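Local coordinates for protein putative cytochrome P450 hydroxylase (Chondromyces apiculatus DSM 436, PDB 6GMF) that binds a heme through a thiolate-ligated iron and probably acts as a monooxygenase of the cytochrome P450 family, with terpenes among its substrates, at residues 115-120 / 354-359; 361-366 / 392-397. One frame throughout, in Å; residues are numbered along the deposited sequence.

Contact 1. Residues 115-120 / 354-359; sequences HELVDG and KVMLEV
His115 lays one face of its imidazole against the two methyls of Val359, where the backbones of 115-119 and 354-359 come nearest to each other. CB of His115 stays clear of the valine, and the contact builds up from CG outward. Chi1 of -80° puts CG anti to the carbonyl carbon, beside the backbone N, and near Val359 CG1. ND1 meets Val359 CG1 at 3.6 Å, CD2 lies near CG2, CE1 touches both methyls, and NE2 at the far end of the ring packs on Val359 CG2, again at 3.6 Å. CG1 stands 3.8 Å from the centroid of the His115 ring and 18° off its normal, a CH-pi contact over the face. The two helices, 107-119 and 346-363, correspond to helices D and L of the P450 fold, two members of its four-helix core; here the short segments run in broadly the same direction, 41° apart. Next to the histidine, Val118 reaches across with CG2, which is 3.8 Å from Val359 CG1 and equally 3.8 Å from Met356 CE. The methionine chain, bent at both chi2 and chi3, brings its methyl to that valine while SD lies 4.2 Å from Leu117 CD1. Beyond these side chains, Met137 of helix 136-145 touches Leu117 and Met356, and Ile242 of helix 220-251 packs on Met356.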
loop_
_atom_site.group_PDB
_atom_site.type_symbol
_atom_site.label_atom_id
_atom_site.label_comp_id
_atom_site.label_asym_id
_atom_site.label_seq_id
_atom_site.Cartn_x
_atom_site.Cartn_y
_atom_site.Cartn_z
ATOM N N HIS A 115 -15.386 6.890 13.166
ATOM C CA HIS A 115 -15.997 7.780 14.176
ATOM C C HIS A 115 -15.337 7.570 15.540
ATOM O O HIS A 115 -15.125 8.529 16.210
ATOM C CB HIS A 115 -17.519 7.630 14.143
ATOM C CG HIS A 115 -18.159 8.395 13.042
ATOM N ND1 HIS A 115 -18.250 9.764 13.055
ATOM C CD2 HIS A 115 -18.721 8.005 11.889
ATOM C CE1 HIS A 115 -18.843 10.162 11.963
ATOM N NE2 HIS A 115 -19.128 9.115 11.245
ATOM N N GLU A 116 -15.025 6.336 15.899
ATOM C CA GLU A 116 -14.378 6.062 17.202
ATOM C C GLU A 116 -12.991 6.696 17.230
ATOM O O GLU A 116 -12.607 7.228 18.247
ATOM C CB GLU A 116 -14.125 4.576 17.365
ATOM C CG GLU A 116 -15.366 3.782 17.566
ATOM C CD GLU A 116 -15.081 2.309 17.776
ATOM O OE1 GLU A 116 -13.932 2.007 18.084
ATOM O OE2 GLU A 116 -16.022 1.480 17.581
ATOM N N LEU A 117 -12.262 6.587 16.131
ATOM C CA LEU A 117 -10.913 7.192 16.090
ATOM C C LEU A 117 -11.044 8.705 16.243
ATOM O O LEU A 117 -10.266 9.273 16.961
ATOM C CB LEU A 117 -10.211 6.799 14.791
ATOM C CG LEU A 117 -9.859 5.322 14.703
ATOM C CD1 LEU A 117 -9.339 4.981 13.332
ATOM C CD2 LEU A 117 -8.828 4.951 15.755
ATOM N N VAL A 118 -12.025 9.313 15.597
ATOM C CA VAL A 118 -12.183 10.786 15.732
ATOM C C VAL A 118 -12.700 11.108 17.133
ATOM O O VAL A 118 -12.299 12.097 17.661
ATOM C CB VAL A 118 -13.014 11.404 14.599
ATOM C CG1 VAL A 118 -13.240 12.882 14.831
ATOM C CG2 VAL A 118 -12.291 11.198 13.283
ATOM N N ASP A 119 -13.463 10.213 17.759
ATOM C CA ASP A 119 -13.897 10.437 19.163
ATOM C C ASP A 119 -12.677 10.591 20.079
ATOM O O ASP A 119 -12.776 11.330 20.990
ATOM C CB ASP A 119 -14.794 9.301 19.651
ATOM C CG ASP A 119 -16.196 9.352 19.083
ATOM O OD1 ASP A 119 -16.516 10.329 18.441
ATOM O OD2 ASP A 119 -16.909 8.369 19.235
ATOM N N GLY A 120 -11.597 9.854 19.843
ATOM C CA GLY A 120 -10.375 9.989 20.642
ATOM C C GLY A 120 -9.713 11.344 20.488
ATOM O O GLY A 120 -8.845 11.622 21.276
ATOM N N LYS A 354 -11.695 6.668 1.718
ATOM C CA LYS A 354 -12.934 7.509 1.544
ATOM C C LYS A 354 -13.604 7.709 2.901
ATOM O O LYS A 354 -13.938 8.857 3.300
ATOM C CB LYS A 354 -13.894 6.847 0.580
ATOM C CG LYS A 354 -15.218 7.593 0.383
ATOM C CD LYS A 354 -16.295 6.736 -0.203
ATOM C CE LYS A 354 -16.981 5.933 0.880
ATOM N NZ LYS A 354 -18.324 5.442 0.479
ATOM N N VAL A 355 -13.824 6.599 3.604
ATOM C CA VAL A 355 -14.601 6.721 4.836
ATOM C C VAL A 355 -13.831 7.553 5.864
ATOM O O VAL A 355 -14.368 8.461 6.455
ATOM C CB VAL A 355 -15.049 5.364 5.386
ATOM C CG1 VAL A 355 -15.623 5.526 6.798
ATOM C CG2 VAL A 355 -16.058 4.685 4.475
ATOM N N MET A 356 -12.518 7.298 6.045
ATOM C CA MET A 356 -11.783 8.001 7.067
ATOM C C MET A 356 -11.734 9.495 6.729
ATOM O O MET A 356 -11.901 10.341 7.606
ATOM C CB MET A 356 -10.352 7.468 7.212
ATOM C CG MET A 356 -9.636 7.918 8.437
ATOM S SD MET A 356 -10.392 7.287 9.947
ATOM C CE MET A 356 -11.120 8.773 10.623
ATOM N N LEU A 357 -11.512 9.831 5.459
ATOM C CA LEU A 357 -11.432 11.238 5.094
ATOM C C LEU A 357 -12.834 11.878 5.209
ATOM O O LEU A 357 -12.941 13.030 5.657
ATOM C CB LEU A 357 -10.851 11.376 3.689
ATOM C CG LEU A 357 -9.354 11.079 3.593
ATOM C CD1 LEU A 357 -8.966 11.037 2.152
ATOM C CD2 LEU A 357 -8.508 12.103 4.354
ATOM N N GLU A 358 -13.897 11.148 4.867
ATOM C CA GLU A 358 -15.282 11.692 5.022
ATOM C C GLU A 358 -15.528 12.075 6.489
ATOM O O GLU A 358 -16.073 13.146 6.797
ATOM C CB GLU A 358 -16.363 10.693 4.613
ATOM C CG GLU A 358 -16.664 10.648 3.142
ATOM C CD GLU A 358 -17.586 9.494 2.763
ATOM O OE1 GLU A 358 -17.744 8.529 3.577
ATOM O OE2 GLU A 358 -18.141 9.525 1.661
ATOM N N VAL A 359 -15.102 11.212 7.408
ATOM C CA VAL A 359 -15.342 11.451 8.819
ATOM C C VAL A 359 -14.435 12.583 9.312
ATOM O O VAL A 359 -14.868 13.479 10.057
ATOM C CB VAL A 359 -15.189 10.137 9.598
ATOM C CG1 VAL A 359 -15.277 10.344 11.105
ATOM C CG2 VAL A 359 -16.231 9.131 9.128
#

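Contact 2. Residues 361-366 / 392-397; sequences LARLGD and ATVASA
Leu364 and Val394 pair as a single antiparallel beta bridge just where helix 346-363 gives way to extended chain. Two backbone hydrogen bonds flank this non-hydrogen-bonded pair: Ala395 N gives to Arg363 O at 2.8 Å, and Gly365 N to Thr393 O at 3.0 Å. A CA-H...O contact runs from Leu364 CA to Thr393 O (3.4 Å). A third hydrogen bond comes from a side chain: Arg363 NE points at Ala395 O, 2.9 Å away and in the guanidinium plane, nearly straight at 171°. The bend at chi3 (65°) turns NE out of the extended line of the chain, and the guanidinium goes on to a salt bridge with Asp119. Poorly ordered Ala397 lies on the guanidinium, N over one face, CB near NH1. Replacing Arg363 by an alanine would probably leave Ala395 O and Asp119 without these partners and the C-terminal tail less firmly held. Apolar contact comes from Leu364, whose CG and CD2 rest on Ala392 CB at 4.0 Å, while CD1 approaches Val394 CG2. Leu364 and Val394 both pack on Val118 of helix 107-119, Gln260 of helix 253-261 bonds to Gly365 O, and Ala392, just beyond strand 389-391, makes backbone hydrogen bonds with Ser125.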
loop_
_atom_site.group_PDB
_atom_site.type_symbol
_atom_site.label_atom_id
_atom_site.label_comp_id
_atom_site.label_asym_id
_atom_site.label_seq_id
_atom_site.Cartn_x
_atom_site.Cartn_y
_atom_site.Cartn_z
ATOM N N LEU A 361 -13.052 15.026 7.644
ATOM C CA LEU A 361 -13.381 16.287 6.999
ATOM C C LEU A 361 -14.678 16.821 7.592
ATOM O O LEU A 361 -14.810 18.041 7.719
ATOM C CB LEU A 361 -13.519 16.097 5.486
ATOM C CG LEU A 361 -12.219 15.890 4.715
ATOM C CD1 LEU A 361 -12.439 15.948 3.210
ATOM C CD2 LEU A 361 -11.158 16.872 5.136
ATOM N N ALA A 362 -15.642 15.925 7.879
ATOM C CA ALA A 362 -16.961 16.349 8.405
ATOM C C ALA A 362 -16.825 16.834 9.851
ATOM O O ALA A 362 -17.401 17.831 10.236
ATOM C CB ALA A 362 -17.941 15.224 8.321
ATOM N N ARG A 363 -16.057 16.115 10.672
ATOM C CA ARG A 363 -16.039 16.384 12.100
ATOM C C ARG A 363 -14.967 17.384 12.527
ATOM O O ARG A 363 -15.093 17.968 13.578
ATOM C CB ARG A 363 -15.908 15.061 12.842
ATOM C CG ARG A 363 -17.174 14.237 12.718
ATOM C CD ARG A 363 -17.081 12.959 13.500
ATOM N NE ARG A 363 -16.984 13.188 14.932
ATOM C CZ ARG A 363 -16.653 12.247 15.807
ATOM N NH1 ARG A 363 -16.531 10.989 15.410
ATOM N NH2 ARG A 363 -16.458 12.575 17.072
ATOM N N LEU A 364 -13.889 17.552 11.761
ATOM C CA LEU A 364 -12.838 18.478 12.164
ATOM C C LEU A 364 -13.103 19.821 11.484
ATOM O O LEU A 364 -13.455 19.837 10.309
ATOM C CB LEU A 364 -11.463 17.947 11.750
ATOM C CG LEU A 364 -10.737 17.018 12.723
ATOM C CD1 LEU A 364 -11.620 15.904 13.235
ATOM C CD2 LEU A 364 -9.486 16.437 12.082
ATOM N N GLY A 365 -12.897 20.920 12.221
ATOM C CA GLY A 365 -12.958 22.276 11.670
ATOM C C GLY A 365 -11.763 22.519 10.782
ATOM O O GLY A 365 -11.370 21.624 10.041
ATOM N N ASP A 366 -11.212 23.731 10.814
ATOM C CA ASP A 366 -9.988 24.061 10.124
ATOM C C ASP A 366 -8.884 23.089 10.543
ATOM O O ASP A 366 -8.643 22.893 11.748
ATOM C CB ASP A 366 -9.528 25.482 10.432
ATOM C CG ASP A 366 -10.412 26.577 9.863
ATOM O OD1 ASP A 366 -11.408 26.242 9.157
ATOM O OD2 ASP A 366 -10.103 27.759 10.141
ATOM N N ALA A 392 -6.435 20.924 14.829
ATOM C CA ALA A 392 -7.831 20.999 14.503
ATOM C C ALA A 392 -8.663 20.747 15.764
ATOM O O ALA A 392 -8.187 20.126 16.734
ATOM C CB ALA A 392 -8.186 19.990 13.436
ATOM N N THR A 393 -9.916 21.211 15.678
ATOM C CA THR A 393 -10.963 21.087 16.683
ATOM C C THR A 393 -11.982 20.043 16.241
ATOM O O THR A 393 -12.490 20.140 15.137
ATOM C CB THR A 393 -11.799 22.374 16.823
ATOM O OG1 THR A 393 -12.354 22.728 15.551
ATOM C CG2 THR A 393 -11.023 23.559 17.340
ATOM N N VAL A 394 -12.364 19.142 17.150
ATOM C CA VAL A 394 -13.336 18.116 16.832
ATOM C C VAL A 394 -14.753 18.625 17.131
ATOM O O VAL A 394 -14.978 19.364 18.099
ATOM C CB VAL A 394 -13.029 16.823 17.604
ATOM C CG1 VAL A 394 -13.864 15.657 17.108
ATOM C CG2 VAL A 394 -11.547 16.491 17.540
ATOM N N ALA A 395 -15.693 18.241 16.258
ATOM C CA ALA A 395 -17.137 18.243 16.523
ATOM C C ALA A 395 -17.605 16.784 16.660
ATOM O O ALA A 395 -17.279 15.948 15.817
ATOM C CB ALA A 395 -17.866 18.970 15.417
ATOM N N SER A 396 -18.352 16.487 17.734
ATOM C CA SER A 396 -18.796 15.123 18.057
ATOM C C SER A 396 -19.545 14.498 16.864
ATOM O O SER A 396 -20.029 15.206 15.961
ATOM C CB SER A 396 -19.623 15.087 19.332
ATOM O OG SER A 396 -20.858 15.776 19.184
ATOM N N ALA A 397 -19.609 13.157 16.870
ATOM C CA ALA A 397 -20.097 12.344 15.740
ATOM C C ALA A 397 -21.558 12.692 15.449
ATOM O O ALA A 397 -21.991 12.607 14.305
ATOM C CB ALA A 397 -19.936 10.869 16.035
#

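Both contacts draw on helix 346-363, contact 1 near its middle and contact 2 at its C-terminal end, with centres about 10 Å apart. Arg363 joins them: its NH2 makes a salt bridge of 2.6 Å with Asp119 OD1, and its NH1 a probable hydrogen bond of 2.9 Å with His115 O, while CZ packs 3.6 Å from Val118 CG1. Through Arg363, which also bonds Ala395, the last turn of helix 107-119 is linked to the C-terminal tail; Ala397, poorly ordered, packs on His115. Neither contact lines the heme site; the Met356 side chain is about 12 Å from the heme, and helix 346-363 begins shortly after Cys343, the axial ligand of the iron.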